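Local coordinates for protein trichothecene 3-O-acetyltransferase (Fusarium sporotrichioides, PDB 2ZBA) that transfers an acetyl group from acetyl coenzyme A to the 3-hydroxyl of trichothecene mycotoxins during their biosynthesis, at residues I14-I19 with S82-Y87; Q22-S27 with S370-A375; K129-G134 with P411-F416. One frame throughout, in Å; residues are numbered along the deposited sequence. Where two conformers were deposited one is given.

Contact 1: I14-I19 with S82-Y87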
loop_
_atom_site.group_PDB
_atom_site.type_symbol
_atom_site.label_atom_id
_atom_site.label_comp_id
_atom_site.label_asym_id
_atom_site.label_seq_id
_atom_site.Cartn_x
_atom_site.Cartn_y
_atom_site.Cartn_z
ATOM N N ILE A 14 -19.821 -7.580 10.377
ATOM C CA ILE A 14 -18.957 -6.444 10.725
ATOM C C ILE A 14 -18.907 -5.364 9.630
ATOM O O ILE A 14 -18.281 -5.551 8.574
ATOM C CB ILE A 14 -17.518 -6.916 11.097
ATOM C CG1 ILE A 14 -17.571 -7.895 12.270
ATOM C CG2 ILE A 14 -16.625 -5.724 11.460
ATOM C CD1 ILE A 14 -16.378 -8.827 12.368
ATOM N N GLU A 15 -19.562 -4.233 9.884
ATOM C CA GLU A 15 -19.569 -3.138 8.899
ATOM C C GLU A 15 -18.159 -2.573 8.710
ATOM O O GLU A 15 -17.428 -2.414 9.686
ATOM C CB GLU A 15 -20.539 -2.032 9.305
ATOM C CG GLU A 15 -20.776 -1.030 8.194
ATOM C CD GLU A 15 -21.840 -0.025 8.548
ATOM O OE1 GLU A 15 -22.912 -0.462 8.996
ATOM O OE2 GLU A 15 -21.600 1.194 8.386
ATOM N N LEU A 16 -17.781 -2.284 7.469
ATOM C CA LEU A 16 -16.438 -1.758 7.172
ATOM C C LEU A 16 -16.264 -0.371 7.779
ATOM O O LEU A 16 -17.250 0.295 8.109
ATOM C CB LEU A 16 -16.186 -1.688 5.654
ATOM C CG LEU A 16 -16.383 -2.922 4.770
ATOM C CD1 LEU A 16 -15.812 -2.642 3.403
ATOM C CD2 LEU A 16 -15.743 -4.154 5.358
ATOM N N ASP A 17 -15.013 0.050 7.939
ATOM C CA ASP A 17 -14.701 1.436 8.257
ATOM C C ASP A 17 -15.501 2.327 7.299
ATOM O O ASP A 17 -15.485 2.086 6.095
ATOM C CB ASP A 17 -13.204 1.672 8.049
ATOM C CG ASP A 17 -12.354 0.911 9.047
ATOM O OD1 ASP A 17 -12.213 1.406 10.195
ATOM O OD2 ASP A 17 -11.826 -0.175 8.678
ATOM N N ILE A 18 -16.224 3.323 7.817
ATOM C CA ILE A 18 -16.977 4.218 6.910
ATOM C C ILE A 18 -16.093 4.729 5.786
ATOM O O ILE A 18 -16.519 4.762 4.653
ATOM C CB ILE A 18 -17.769 5.394 7.615
ATOM C CG1 ILE A 18 -18.274 6.411 6.587
ATOM C CG2 ILE A 18 -16.896 6.168 8.563
ATOM C CD1 ILE A 18 -19.239 5.835 5.513
ATOM N N ILE A 19 -14.844 5.069 6.093
ATOM C CA ILE A 19 -13.891 5.507 5.067
ATOM C C ILE A 19 -13.550 4.415 4.025
ATOM O O ILE A 19 -13.176 4.719 2.894
ATOM C CB ILE A 19 -12.630 6.159 5.730
ATOM C CG1 ILE A 19 -12.955 7.617 6.071
ATOM C CG2 ILE A 19 -11.432 6.081 4.835
ATOM C CD1 ILE A 19 -11.900 8.347 6.867
ATOM N N SER A 82 -21.248 -1.924 3.042
ATOM C CA SER A 82 -20.502 -3.165 3.002
ATOM C C SER A 82 -20.136 -3.620 4.409
ATOM O O SER A 82 -19.976 -2.810 5.335
ATOM C CB SER A 82 -19.248 -3.021 2.124
ATOM O OG SER A 82 -19.591 -2.623 0.806
ATOM N N LYS A 83 -20.010 -4.928 4.540
ATOM C CA LYS A 83 -19.796 -5.578 5.816
ATOM C C LYS A 83 -19.013 -6.893 5.601
ATOM O O LYS A 83 -18.974 -7.431 4.492
ATOM C CB LYS A 83 -21.154 -5.860 6.474
ATOM C CG LYS A 83 -22.049 -6.835 5.670
ATOM C CD LYS A 83 -23.371 -7.148 6.369
ATOM C CE LYS A 83 -24.233 -5.890 6.552
ATOM N NZ LYS A 83 -25.524 -6.205 7.267
ATOM N N ILE A 84 -18.389 -7.383 6.666
ATOM C CA ILE A 84 -17.666 -8.656 6.649
ATOM C C ILE A 84 -18.585 -9.725 7.244
ATOM O O ILE A 84 -19.045 -9.576 8.374
ATOM C CB ILE A 84 -16.319 -8.587 7.460
ATOM C CG1 ILE A 84 -15.341 -7.594 6.809
ATOM C CG2 ILE A 84 -15.677 -10.005 7.591
ATOM C CD1 ILE A 84 -14.227 -7.069 7.727
ATOM N N ILE A 85 -18.854 -10.777 6.466
ATOM C CA ILE A 85 -19.715 -11.897 6.879
ATOM C C ILE A 85 -18.970 -13.225 6.679
ATOM O O ILE A 85 -17.967 -13.252 5.947
ATOM C CB ILE A 85 -21.057 -11.944 6.054
ATOM C CG1 ILE A 85 -20.769 -12.147 4.552
ATOM C CG2 ILE A 85 -21.918 -10.712 6.346
ATOM C CD1 ILE A 85 -21.975 -12.586 3.714
ATOM N N PRO A 86 -19.453 -14.326 7.324
ATOM C CA PRO A 86 -18.842 -15.651 7.154
ATOM C C PRO A 86 -18.683 -16.121 5.722
ATOM O O PRO A 86 -19.497 -15.821 4.847
ATOM C CB PRO A 86 -19.788 -16.586 7.932
ATOM C CG PRO A 86 -20.364 -15.709 8.993
ATOM C CD PRO A 86 -20.576 -14.383 8.285
ATOM N N TYR A 87 -17.617 -16.868 5.498
ATOM C CA TYR A 87 -17.343 -17.445 4.199
ATOM C C TYR A 87 -16.849 -18.879 4.447
ATOM O O TYR A 87 -17.660 -19.760 4.753
ATOM C CB TYR A 87 -16.353 -16.552 3.467
ATOM C CG TYR A 87 -15.911 -16.990 2.097
ATOM C CD1 TYR A 87 -16.801 -17.553 1.176
ATOM C CD2 TYR A 87 -14.596 -16.796 1.700
ATOM C CE1 TYR A 87 -16.369 -17.929 -0.098
ATOM C CE2 TYR A 87 -14.160 -17.172 0.429
ATOM C CZ TYR A 87 -15.041 -17.734 -0.456
ATOM O OH TYR A 87 -14.573 -18.078 -1.708
#
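Leu16 and Ile84 meet at about a right angle, the CD2 methyl of Leu16 lying 3.8 Å from CG1 of Ile84 and a little farther from its CD1. The other branch of the leucine goes to the next residue but one on the opposing strand: CD1 of Leu16 is 3.7 Å from CB of Ser82. With CG anti to its own carbonyl carbon (chi1 -54°), Leu16 forks above the carbonyl of Ser82 and spreads one methyl to each neighbour. On the same face Ile14 stands beside Ile84, and the two touch at their branch points, CB of Ile14 to CB of Ile84 at 4.2 Å. Leu26 closes over both Leu16 and Ser82, while OG of Ser82 is hydrogen-bonded to Thr71 OG1.

The opposite face carries Glu15 and Lys83. Their charged ends do not meet; Lys83 NZ instead makes salt bridges with Glu72 and Asp13, and Glu15 lays its CG 3.5 Å from the carbonyl O of Ser82.

Backbone bonds fix this register. Ile14 N bonds to Ile84 O at 2.9 Å, and Ile84 N returns one to Ile14 O at 2.6 Å. Beyond the strand, Leu16 N still reaches Ser82 O at 3.1 Å. Ile14 with Ile84 is thus a hydrogen-bonded pair and Glu15 with Lys83 a non-hydrogen-bonded one. Strand 14-15 is thereby the short outer strand of a three-stranded antiparallel sheet, next to 81-85, with 68-72 on the far side.

Contact 2: Q22-S27 with S370-A375; sequences QPPLLS and SVSLTA. With ZBA (12,13-Epoxytrichothec-9-ene-3,4,8,15-tetrol-4,15-diacetate-8-isovalerate), chain F.
Gln22 reaches across to Leu373 just behind the wall of the trichothecene pocket, where a short, weakly bonded helical turn at about 23-26 faces a loop built round an ST turn. The glutamine chain is extended beyond CG (chi2 169°), which carries its amide past Val371 as far as Leu373. On the way its CG packs against CG1 of Val371 at 4.0 Å, the two side chains crossing at about a right angle. At the tip, OE1 of Gln22 takes a weak, bent hydrogen bond from the backbone N of Leu373 at 3.4 Å. NE2 is weakly bonded to Ile19 O, so both ends of the amide have a partner.

Ser372 holds OG anti to its backbone N (chi1 167°), and from there the oxygen accepts from Thr374 N at 3.2 Å, closing the ST turn. The flank of Ser372 rests on the ring of Pro24, CB to CG.

Both segments touch the bound T-2 toxin. CB of Pro24 and CD2 of Leu25 lie near its acetyl oxygen O13, the leucine methyl at 3.3 Å. From the loop, Thr374 brings CG2 to C37 of the toxin, and Ser372 OG sits 3.2 Å from the acetyl methyl C41.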
loop_
_atom_site.group_PDB
_atom_site.type_symbol
_atom_site.label_atom_id
_atom_site.label_comp_id
_atom_site.label_asym_id
_atom_site.label_seq_id
_atom_site.Cartn_x
_atom_site.Cartn_y
_atom_site.Cartn_z
ATOM N N GLN A 22 -15.642 3.399 0.150
ATOM C CA GLN A 22 -15.444 4.053 -1.146
ATOM C C GLN A 22 -15.483 3.002 -2.251
ATOM O O GLN A 22 -14.757 2.010 -2.174
ATOM C CB GLN A 22 -14.080 4.753 -1.198
ATOM C CG GLN A 22 -13.898 5.836 -0.214
ATOM C CD GLN A 22 -12.470 6.318 -0.121
ATOM O OE1 GLN A 22 -11.761 6.423 -1.129
ATOM N NE2 GLN A 22 -12.042 6.647 1.091
ATOM N N PRO A 23 -16.293 3.228 -3.306
ATOM C CA PRO A 23 -16.351 2.192 -4.339
ATOM C C PRO A 23 -14.984 1.817 -4.965
ATOM O O PRO A 23 -14.812 0.666 -5.327
ATOM C CB PRO A 23 -17.343 2.763 -5.376
ATOM C CG PRO A 23 -18.148 3.790 -4.606
ATOM C CD PRO A 23 -17.171 4.379 -3.628
ATOM N N PRO A 24 -14.018 2.765 -5.088
ATOM C CA PRO A 24 -12.698 2.282 -5.541
ATOM C C PRO A 24 -12.032 1.223 -4.627
ATOM O O PRO A 24 -11.483 0.241 -5.127
ATOM C CB PRO A 24 -11.830 3.553 -5.585
ATOM C CG PRO A 24 -12.774 4.704 -5.566
ATOM C CD PRO A 24 -14.027 4.229 -4.882
ATOM N N LEU A 25 -12.067 1.432 -3.314
ATOM C CA LEU A 25 -11.432 0.508 -2.368
ATOM C C LEU A 25 -12.088 -0.860 -2.414
ATOM O O LEU A 25 -11.449 -1.881 -2.149
ATOM C CB LEU A 25 -11.462 1.062 -0.937
ATOM C CG LEU A 25 -10.692 2.369 -0.723
ATOM C CD1 LEU A 25 -10.894 2.917 0.680
ATOM C CD2 LEU A 25 -9.209 2.191 -1.047
ATOM N N LEU A 26 -13.368 -0.883 -2.764
ATOM C CA LEU A 26 -14.131 -2.129 -2.775
ATOM C C LEU A 26 -13.857 -2.975 -4.017
ATOM O O LEU A 26 -14.251 -4.140 -4.068
ATOM C CB LEU A 26 -15.631 -1.859 -2.575
ATOM C CG LEU A 26 -15.982 -1.514 -1.121
ATOM C CD1 LEU A 26 -17.296 -0.741 -1.009
ATOM C CD2 LEU A 26 -16.018 -2.795 -0.302
ATOM N N SER A 27 -13.140 -2.395 -4.984
ATOM C CA SER A 27 -12.700 -3.092 -6.205
ATOM C C SER A 27 -11.213 -3.504 -6.222
ATOM O O SER A 27 -10.710 -4.009 -7.235
ATOM C CB SER A 27 -12.985 -2.220 -7.431
ATOM O OG SER A 27 -14.362 -2.303 -7.789
ATOM N N SER A 370 -18.867 9.926 -6.194
ATOM C CA SER A 370 -17.942 11.028 -6.468
ATOM C C SER A 370 -16.760 11.067 -5.497
ATOM O O SER A 370 -15.849 11.891 -5.651
ATOM C CB SER A 370 -18.690 12.376 -6.475
ATOM O OG SER A 370 -19.326 12.637 -5.231
ATOM N N VAL A 371 -16.772 10.166 -4.511
ATOM C CA VAL A 371 -15.746 10.102 -3.458
ATOM C C VAL A 371 -14.594 9.179 -3.852
ATOM O O VAL A 371 -14.800 8.002 -4.185
ATOM C CB VAL A 371 -16.342 9.653 -2.086
ATOM C CG1 VAL A 371 -15.249 9.546 -1.004
ATOM C CG2 VAL A 371 -17.420 10.611 -1.624
ATOM N N SER A 372 -13.385 9.724 -3.805
ATOM C CA SER A 372 -12.161 8.960 -4.041
ATOM C C SER A 372 -10.961 9.662 -3.415
ATOM O O SER A 372 -10.838 10.874 -3.492
ATOM C CB SER A 372 -11.935 8.778 -5.543
ATOM O OG SER A 372 -10.633 8.315 -5.818
ATOM N N LEU A 373 -10.056 8.885 -2.831
ATOM C CA LEU A 373 -8.792 9.437 -2.311
ATOM C C LEU A 373 -7.928 10.144 -3.358
ATOM O O LEU A 373 -7.100 10.974 -3.013
ATOM C CB LEU A 373 -7.973 8.372 -1.566
ATOM C CG LEU A 373 -8.489 7.950 -0.185
ATOM C CD1 LEU A 373 -7.497 6.987 0.505
ATOM C CD2 LEU A 373 -8.761 9.133 0.694
ATOM N N THR A 374 -8.138 9.836 -4.634
ATOM C CA THR A 374 -7.369 10.467 -5.713
ATOM C C THR A 374 -8.322 11.185 -6.691
ATOM O O THR A 374 -8.054 11.266 -7.879
ATOM C CB THR A 374 -6.455 9.417 -6.456
ATOM O OG1 THR A 374 -7.269 8.407 -7.053
ATOM C CG2 THR A 374 -5.493 8.723 -5.489
ATOM N N ALA A 375 -9.435 11.717 -6.169
ATOM C CA ALA A 375 -10.493 12.323 -6.995
ATOM C C ALA A 375 -10.008 13.378 -7.998
ATOM O O ALA A 375 -10.459 13.380 -9.154
ATOM C CB ALA A 375 -11.618 12.880 -6.112
HETATM O O18 ZBA F . -5.098 4.845 -8.392
HETATM C C44 ZBA F . -6.022 4.129 -8.098
HETATM C C45 ZBA F . -7.444 4.309 -8.490
HETATM C C46 ZBA F . -8.178 3.073 -8.830
HETATM C C48 ZBA F . -7.828 2.214 -9.937
HETATM C C47 ZBA F . -9.370 2.582 -8.090
HETATM O O17 ZBA F . -5.803 3.050 -7.347
HETATM C C31 ZBA F . -4.541 2.857 -6.637
HETATM C C30 ZBA F . -4.388 3.871 -5.514
HETATM C C32 ZBA F . -4.515 1.414 -6.241
HETATM C C39 ZBA F . -4.598 0.450 -7.385
HETATM C C33 ZBA F . -4.401 1.057 -4.981
HETATM C C34 ZBA F . -4.230 2.020 -3.858
HETATM O O10 ZBA F . -2.781 2.187 -3.623
HETATM C C29 ZBA F . -4.854 3.448 -4.077
HETATM C C38 ZBA F . -6.394 3.330 -4.032
HETATM O O12 ZBA F . -6.994 4.420 -4.772
HETATM C C40 ZBA F . -8.261 4.714 -4.487
HETATM C C41 ZBA F . -8.782 5.795 -5.375
HETATM O O13 ZBA F . -8.891 4.213 -3.665
HETATM C C28 ZBA F . -4.331 4.460 -2.935
HETATM C C37 ZBA F . -5.027 5.844 -3.054
HETATM C C35 ZBA F . -2.797 4.521 -3.048
HETATM C C25 ZBA F . -2.375 3.166 -2.647
HETATM C C36 ZBA F . -1.995 5.461 -3.790
HETATM O O11 ZBA F . -2.076 5.546 -2.358
HETATM C C27 ZBA F . -4.430 3.806 -1.483
HETATM C C26 ZBA F . -3.070 3.150 -1.302
HETATM O O16 ZBA F . -3.112 1.847 -0.779
HETATM O O14 ZBA F . -4.671 4.711 -0.363
#

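Contact 3: K129-G134 with P411-F416; sequences KTLAIG and PRFEPF. With ZBA (12,13-Epoxytrichothec-9-ene-3,4,8,15-tetrol-4,15-diacetate-8-isovalerate), chain F.
Lys129 and Glu414 join two irregular loops at the rim of the trichothecene pocket, one leading to strand 146-153 and the other passing from strand 407-409 of the five-stranded mixed sheet to strand 419-422 of the seven-stranded one. Their link is a salt bridge, Lys129 NZ to Glu414 OE2 at 2.9 Å. The lysine arrives on the syn side of the oxygen, 29° out of the carboxylate plane, its chain bent twice near the end so that the ammonium turns back to the acid. NZ has a second acidic partner in Glu122, an arrangement that would tend to keep the lysine charged.

A water backs up the ionic pair. It donates to Glu414 OE1 and accepts from Leu131 N at 2.9 Å, with a weak, longer bond from Lys129 NZ. Each carboxylate oxygen therefore has a partner, OE2 the lysine and OE1 the water.

Aromatic contact comes next in the direction of the ligand. Thr130 lays its CG2 methyl over the ring of Phe413, 3.9 Å from the centroid and almost exactly on the ring normal, a CH-pi contact. With CG2 anti to the backbone N, OG1 is placed beside that N and bonds to Arg410. The Phe413 ring also meets that of Trp239, the planes at about 50°.

Van der Waals packing, much of it against the toxin, completes the contact. Leu131 divides its methyls: CD1 lies 4.1 Å from CD1 of Phe413 and also against the Glu414 carboxylate, whereas CD2 turns to the toxin, 3.9 Å from its ring methyl C39. Farther along the second loop, Phe416 borders the isovalerate ester, its CZ 3.4 Å from methyl C48 and its CE2 3.1 Å from the carbonyl oxygen O18.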
loop_
_atom_site.group_PDB
_atom_site.type_symbol
_atom_site.label_atom_id
_atom_site.label_comp_id
_atom_site.label_asym_id
_atom_site.label_seq_id
_atom_site.Cartn_x
_atom_site.Cartn_y
_atom_site.Cartn_z
ATOM N N LYS A 129 -6.243 -10.886 -8.720
ATOM C CA LYS A 129 -5.692 -9.653 -9.285
ATOM C C LYS A 129 -5.904 -8.415 -8.399
ATOM O O LYS A 129 -6.815 -8.368 -7.563
ATOM C CB LYS A 129 -6.271 -9.423 -10.673
ATOM C CG LYS A 129 -5.726 -10.338 -11.748
ATOM C CD LYS A 129 -6.545 -10.210 -13.056
ATOM C CE LYS A 129 -6.541 -8.792 -13.611
ATOM N NZ LYS A 129 -5.174 -8.378 -14.053
ATOM N N THR A 130 -5.048 -7.412 -8.585
ATOM C CA THR A 130 -5.163 -6.148 -7.865
ATOM C C THR A 130 -6.471 -5.423 -8.217
ATOM O O THR A 130 -7.193 -4.963 -7.336
ATOM C CB THR A 130 -3.938 -5.223 -8.143
ATOM O OG1 THR A 130 -2.736 -5.882 -7.721
ATOM C CG2 THR A 130 -4.069 -3.887 -7.384
ATOM N N LEU A 131 -6.766 -5.349 -9.511
ATOM C CA LEU A 131 -7.923 -4.607 -10.020
ATOM C C LEU A 131 -9.057 -5.536 -10.470
ATOM O O LEU A 131 -8.812 -6.609 -11.016
ATOM C CB LEU A 131 -7.497 -3.688 -11.178
ATOM C CG LEU A 131 -6.362 -2.672 -10.935
ATOM C CD1 LEU A 131 -5.902 -2.009 -12.221
ATOM C CD2 LEU A 131 -6.748 -1.615 -9.925
ATOM N N ALA A 132 -10.299 -5.113 -10.230
ATOM C CA ALA A 132 -11.476 -5.912 -10.619
ATOM C C ALA A 132 -11.732 -5.872 -12.138
ATOM O O ALA A 132 -12.704 -5.279 -12.615
ATOM C CB ALA A 132 -12.711 -5.476 -9.843
ATOM N N ILE A 133 -10.825 -6.502 -12.881
ATOM C CA ILE A 133 -10.958 -6.731 -14.309
ATOM C C ILE A 133 -11.107 -8.232 -14.504
ATOM O O ILE A 133 -10.478 -9.026 -13.803
ATOM C CB ILE A 133 -9.707 -6.250 -15.075
ATOM N N GLY A 134 -11.943 -8.621 -15.458
ATOM C CA GLY A 134 -12.259 -10.030 -15.667
ATOM C C GLY A 134 -13.164 -10.542 -14.558
ATOM O O GLY A 134 -13.737 -9.743 -13.811
ATOM N N PRO A 411 3.778 -7.310 -6.022
ATOM C CA PRO A 411 3.579 -7.802 -7.402
ATOM C C PRO A 411 3.156 -6.746 -8.442
ATOM O O PRO A 411 2.543 -5.725 -8.101
ATOM C CB PRO A 411 2.492 -8.851 -7.246
ATOM C CG PRO A 411 2.661 -9.346 -5.864
ATOM C CD PRO A 411 3.059 -8.144 -5.052
ATOM N N ARG A 412 3.519 -7.006 -9.695
ATOM C CA ARG A 412 3.240 -6.119 -10.790
ATOM C C ARG A 412 1.806 -6.330 -11.283
ATOM O O ARG A 412 1.331 -7.460 -11.420
ATOM C CB ARG A 412 4.234 -6.364 -11.929
ATOM C CG ARG A 412 4.075 -5.417 -13.110
ATOM C CD ARG A 412 5.174 -5.574 -14.150
ATOM N NE ARG A 412 5.457 -6.979 -14.479
ATOM C CZ ARG A 412 4.749 -7.725 -15.321
ATOM N NH1 ARG A 412 3.699 -7.218 -15.943
ATOM N NH2 ARG A 412 5.091 -8.984 -15.531
ATOM N N PHE A 413 1.121 -5.231 -11.540
ATOM C CA PHE A 413 -0.166 -5.313 -12.201
ATOM C C PHE A 413 -0.150 -4.359 -13.377
ATOM O O PHE A 413 0.919 -3.955 -13.805
ATOM C CB PHE A 413 -1.329 -5.091 -11.219
ATOM C CG PHE A 413 -1.272 -3.798 -10.446
ATOM C CD1 PHE A 413 -2.089 -2.728 -10.809
ATOM C CD2 PHE A 413 -0.452 -3.664 -9.336
ATOM C CE1 PHE A 413 -2.074 -1.537 -10.097
ATOM C CE2 PHE A 413 -0.428 -2.462 -8.596
ATOM C CZ PHE A 413 -1.241 -1.405 -8.981
ATOM N N GLU A 414 -1.320 -4.040 -13.919
ATOM C CA GLU A 414 -1.422 -3.168 -15.091
ATOM C C GLU A 414 -0.705 -1.858 -14.845
ATOM O O GLU A 414 -0.742 -1.357 -13.731
ATOM C CB GLU A 414 -2.891 -2.875 -15.428
ATOM C CG GLU A 414 -3.618 -4.034 -16.058
ATOM C CD GLU A 414 -4.340 -4.914 -15.052
ATOM O OE1 GLU A 414 -4.293 -4.629 -13.827
ATOM O OE2 GLU A 414 -4.974 -5.895 -15.502
ATOM N N PRO A 415 -0.059 -1.303 -15.893
ATOM C CA PRO A 415 0.548 0.015 -15.840
ATOM C C PRO A 415 -0.486 1.031 -15.390
ATOM O O PRO A 415 -1.633 0.955 -15.784
ATOM C CB PRO A 415 0.948 0.274 -17.288
ATOM C CG PRO A 415 1.166 -1.071 -17.854
ATOM C CD PRO A 415 0.133 -1.934 -17.215
ATOM N N PHE A 416 -0.078 1.950 -14.531
ATOM C CA PHE A 416 -0.992 2.895 -13.950
ATOM C C PHE A 416 -0.205 4.172 -13.721
ATOM O O PHE A 416 0.428 4.358 -12.678
ATOM C CB PHE A 416 -1.521 2.333 -12.644
ATOM C CG PHE A 416 -2.839 2.878 -12.246
ATOM C CD1 PHE A 416 -3.967 2.077 -12.300
ATOM C CD2 PHE A 416 -2.956 4.185 -11.778
ATOM C CE1 PHE A 416 -5.194 2.568 -11.914
ATOM C CE2 PHE A 416 -4.186 4.694 -11.392
ATOM C CZ PHE A 416 -5.310 3.885 -11.462
HETATM O O18 ZBA F . -5.098 4.845 -8.392
HETATM C C44 ZBA F . -6.022 4.129 -8.098
HETATM C C45 ZBA F . -7.444 4.309 -8.490
HETATM C C46 ZBA F . -8.178 3.073 -8.830
HETATM C C48 ZBA F . -7.828 2.214 -9.937
HETATM C C47 ZBA F . -9.370 2.582 -8.090
HETATM O O17 ZBA F . -5.803 3.050 -7.347
HETATM C C31 ZBA F . -4.541 2.857 -6.637
HETATM C C30 ZBA F . -4.388 3.871 -5.514
HETATM C C32 ZBA F . -4.515 1.414 -6.241
HETATM C C39 ZBA F . -4.598 0.450 -7.385
HETATM C C33 ZBA F . -4.401 1.057 -4.981
HETATM C C34 ZBA F . -4.230 2.020 -3.858
HETATM O O10 ZBA F . -2.781 2.187 -3.623
HETATM C C29 ZBA F . -4.854 3.448 -4.077
HETATM C C38 ZBA F . -6.394 3.330 -4.032
HETATM O O12 ZBA F . -6.994 4.420 -4.772
HETATM C C40 ZBA F . -8.261 4.714 -4.487
HETATM C C41 ZBA F . -8.782 5.795 -5.375
HETATM O O13 ZBA F . -8.891 4.213 -3.665
HETATM C C28 ZBA F . -4.331 4.460 -2.935
HETATM C C37 ZBA F . -5.027 5.844 -3.054
HETATM C C35 ZBA F . -2.797 4.521 -3.048
HETATM C C25 ZBA F . -2.375 3.166 -2.647
HETATM C C36 ZBA F . -1.995 5.461 -3.790
HETATM O O11 ZBA F . -2.076 5.546 -2.358
HETATM C C27 ZBA F . -4.430 3.806 -1.483
HETATM C C26 ZBA F . -3.070 3.150 -1.302
HETATM O O16 ZBA F . -3.112 1.847 -0.779
HETATM O O14 ZBA F . -4.671 4.711 -0.363
HETATM O O HOH W 1 -5.040 -5.889 -11.765
#

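Overall arrangement
Contacts 2 and 3 both border the bound toxin, their centres about 16 Å apart; contact 1, in the small three-stranded sheet, lies outside this pocket, its centre about 16 Å from that of contact 2 and about 23 Å from that of contact 3. The helical turn 23-26 follows a few residues after strand 14-15, and contacts 1 and 2 touch, Ile19 O against Leu25 CD1. Contacts 2 and 3 touch where Ser27 O meets CB of Ala132. Contact 1 closes before contact 3 opens, while contact 2 alternates with each. Through loop 411-416, which links the two mixed sheets, and loop 370-375, late parts of the chain join early ones around one substrate.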